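Local coordinates for 33-36 kDa outer membrane protein (Acinetobacter baumannii, PDB 6GIE) that forms a beta-barrel in the bacterial outer membrane and probably serves as a porin channel, perhaps linked to carbapenem susceptibility, at residues Thr50-Asn55 with Glu65-Asn70. Residues are numbered along the deposited sequence; the frame is centred on the assembly and turned at random.
Sequences TYYFKN and EAAFLN
Tyr-52, near the end of strand 43-52, meets Ala-67 of the short helix 66-69, and this one apolar touch carries most of the contact. Thr-50, two residues earlier, packs against the Tyr-52 ring from within the strand: alternate residues share a strand face, and its methyl CG2 sits 3.6 Å above one face of the ring, displaced toward the rim. Beta-branched threonine suits such a place, offering a methyl to the ring while OG1 hydrogen-bonds to Ser-76 of strand 74-83.

Tyr-52 itself turns its side chain toward the helix. With CG anti to the carbonyl carbon (chi1 -60°), the long phenol bridges the 8.2 Å between its CA and the CA of Ala-67. The methyl CB of Ala-67 approaches obliquely on the CE1 side, 3.4 Å from CE1 and 3.6 Å from OH of Tyr-52. Alanine fits because its side chain ends at CB, letting the helix come close to the outer end of the ring.

After the corner at Phe-53 and Lys-54, the chain reaches Asn-55, whose side chain starts away from the helix and whose backbone faces Asn-70. The Asn-55 O and Asn-70 OD1 atoms stand 4.1 Å apart, two acceptors with no bond between them. Asn-70, where the chain leaves the helix, instead donates from ND2 to the backbone O of Asp-57, an amide suited to tying a helix end to nearby backbone.

At the start of the helix, the N-cap residue Glu-65 forms a salt bridge through OE1 with Lys-196 NZ of strand 190-200. Wall contacts at Tyr-52 and at strand 190-200 are consistent with the connection folding into the barrel, where it probably narrows the channel. No hydrogen bond joins the two segments, so van der Waals packing brings helix and wall together, and the directional hold probably comes from polar links to neighbouring residues.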
loop_
_atom_site.group_PDB
_atom_site.type_symbol
_atom_site.label_atom_id
_atom_site.label_comp_id
_atom_site.label_asym_id
_atom_site.label_seq_id
_atom_site.Cartn_x
_atom_site.Cartn_y
_atom_site.Cartn_z
ATOM N N THR A 50 -1.835 -3.236 -12.165
ATOM C CA THR A 50 -3.079 -3.676 -11.594
ATOM C C THR A 50 -4.293 -3.685 -12.565
ATOM O O THR A 50 -4.554 -2.743 -13.299
ATOM C CB THR A 50 -3.370 -2.845 -10.303
ATOM O OG1 THR A 50 -2.211 -2.914 -9.488
ATOM C CG2 THR A 50 -4.518 -3.481 -9.520
ATOM N N TYR A 51 -5.030 -4.767 -12.529
ATOM C CA TYR A 51 -6.285 -4.862 -13.269
ATOM C C TYR A 51 -7.485 -4.952 -12.308
ATOM O O TYR A 51 -7.624 -5.892 -11.571
ATOM C CB TYR A 51 -6.257 -6.093 -14.159
ATOM C CG TYR A 51 -7.589 -6.330 -14.845
ATOM C CD1 TYR A 51 -8.066 -5.425 -15.753
ATOM C CD2 TYR A 51 -8.363 -7.459 -14.579
ATOM C CE1 TYR A 51 -9.280 -5.605 -16.380
ATOM C CE2 TYR A 51 -9.582 -7.645 -15.225
ATOM C CZ TYR A 51 -10.029 -6.691 -16.114
ATOM O OH TYR A 51 -11.217 -6.805 -16.800
ATOM N N TYR A 52 -8.371 -3.978 -12.388
ATOM C CA TYR A 52 -9.574 -3.946 -11.574
ATOM C C TYR A 52 -10.671 -4.605 -12.356
ATOM O O TYR A 52 -10.801 -4.410 -13.589
ATOM C CB TYR A 52 -9.921 -2.509 -11.175
ATOM C CG TYR A 52 -8.795 -1.862 -10.378
ATOM C CD1 TYR A 52 -8.763 -1.970 -9.026
ATOM C CD2 TYR A 52 -7.776 -1.151 -10.991
ATOM C CE1 TYR A 52 -7.739 -1.470 -8.258
ATOM C CE2 TYR A 52 -6.753 -0.559 -10.219
ATOM C CZ TYR A 52 -6.750 -0.735 -8.823
ATOM O OH TYR A 52 -5.788 -0.198 -7.972
ATOM N N PHE A 53 -11.439 -5.446 -11.664
ATOM C CA PHE A 53 -12.434 -6.258 -12.383
ATOM C C PHE A 53 -13.562 -5.361 -12.813
ATOM O O PHE A 53 -14.263 -5.663 -13.707
ATOM C CB PHE A 53 -12.994 -7.355 -11.493
ATOM C CG PHE A 53 -11.965 -8.325 -10.977
ATOM C CD1 PHE A 53 -10.680 -8.409 -11.514
ATOM C CD2 PHE A 53 -12.312 -9.215 -9.971
ATOM C CE1 PHE A 53 -9.758 -9.330 -11.032
ATOM C CE2 PHE A 53 -11.395 -10.112 -9.485
ATOM C CZ PHE A 53 -10.135 -10.187 -10.014
ATOM N N LYS A 54 -13.755 -4.244 -12.139
ATOM C CA LYS A 54 -14.803 -3.335 -12.539
ATOM C C LYS A 54 -14.164 -1.952 -12.680
ATOM O O LYS A 54 -13.092 -1.724 -12.127
ATOM C CB LYS A 54 -15.873 -3.408 -11.450
ATOM C CG LYS A 54 -16.951 -2.331 -11.384
ATOM C CD LYS A 54 -18.250 -2.850 -10.738
ATOM C CE LYS A 54 -18.066 -3.723 -9.479
ATOM N NZ LYS A 54 -19.068 -4.858 -9.403
ATOM N N ASN A 55 -14.789 -1.099 -13.487
ATOM C CA ASN A 55 -14.493 0.292 -13.592
ATOM C C ASN A 55 -14.386 0.908 -12.194
ATOM O O ASN A 55 -15.244 0.668 -11.339
ATOM C CB ASN A 55 -15.591 0.977 -14.389
ATOM C CG ASN A 55 -15.200 2.357 -14.852
ATOM O OD1 ASN A 55 -14.040 2.781 -14.727
ATOM N ND2 ASN A 55 -16.174 3.076 -15.418
ATOM N N GLU A 65 -6.990 6.914 -3.344
ATOM C CA GLU A 65 -7.643 5.845 -2.634
ATOM C C GLU A 65 -8.927 5.403 -3.318
ATOM O O GLU A 65 -9.781 4.819 -2.696
ATOM C CB GLU A 65 -7.997 6.280 -1.183
ATOM C CG GLU A 65 -6.782 6.473 -0.301
ATOM C CD GLU A 65 -5.955 5.210 -0.034
ATOM O OE1 GLU A 65 -6.443 4.063 -0.172
ATOM O OE2 GLU A 65 -4.744 5.361 0.265
ATOM N N ALA A 66 -9.060 5.688 -4.599
ATOM C CA ALA A 66 -10.303 5.414 -5.325
ATOM C C ALA A 66 -10.607 3.926 -5.376
ATOM O O ALA A 66 -11.819 3.561 -5.336
ATOM C CB ALA A 66 -10.223 5.985 -6.752
ATOM N N ALA A 67 -9.562 3.071 -5.442
ATOM C CA ALA A 67 -9.823 1.588 -5.557
ATOM C C ALA A 67 -10.460 1.090 -4.248
ATOM O O ALA A 67 -11.519 0.375 -4.226
ATOM C CB ALA A 67 -8.566 0.774 -5.874
ATOM N N PHE A 68 -9.797 1.435 -3.158
ATOM C CA PHE A 68 -10.380 1.182 -1.823
ATOM C C PHE A 68 -11.804 1.756 -1.613
ATOM O O PHE A 68 -12.759 1.038 -1.190
ATOM C CB PHE A 68 -9.475 1.687 -0.730
ATOM C CG PHE A 68 -9.987 1.365 0.635
ATOM C CD1 PHE A 68 -9.870 0.079 1.147
ATOM C CD2 PHE A 68 -10.573 2.325 1.396
ATOM C CE1 PHE A 68 -10.381 -0.217 2.431
ATOM C CE2 PHE A 68 -11.066 2.056 2.698
ATOM C CZ PHE A 68 -10.980 0.784 3.201
ATOM N N LEU A 69 -11.994 2.994 -1.979
ATOM C CA LEU A 69 -13.312 3.574 -1.821
ATOM C C LEU A 69 -14.365 2.944 -2.725
ATOM O O LEU A 69 -15.532 2.968 -2.400
ATOM C CB LEU A 69 -13.294 5.083 -2.012
ATOM C CG LEU A 69 -12.469 5.903 -0.976
ATOM C CD1 LEU A 69 -12.299 7.334 -1.395
ATOM C CD2 LEU A 69 -13.163 5.853 0.373
ATOM N N ASN A 70 -14.045 2.399 -3.886
ATOM C CA ASN A 70 -15.113 1.662 -4.435
ATOM C C ASN A 70 -15.025 0.122 -4.285
ATOM O O ASN A 70 -15.730 -0.591 -4.926
ATOM C CB ASN A 70 -15.817 2.249 -5.701
ATOM C CG ASN A 70 -14.947 2.995 -6.699
ATOM O OD1 ASN A 70 -15.163 2.733 -7.836
ATOM N ND2 ASN A 70 -14.202 4.091 -6.320
#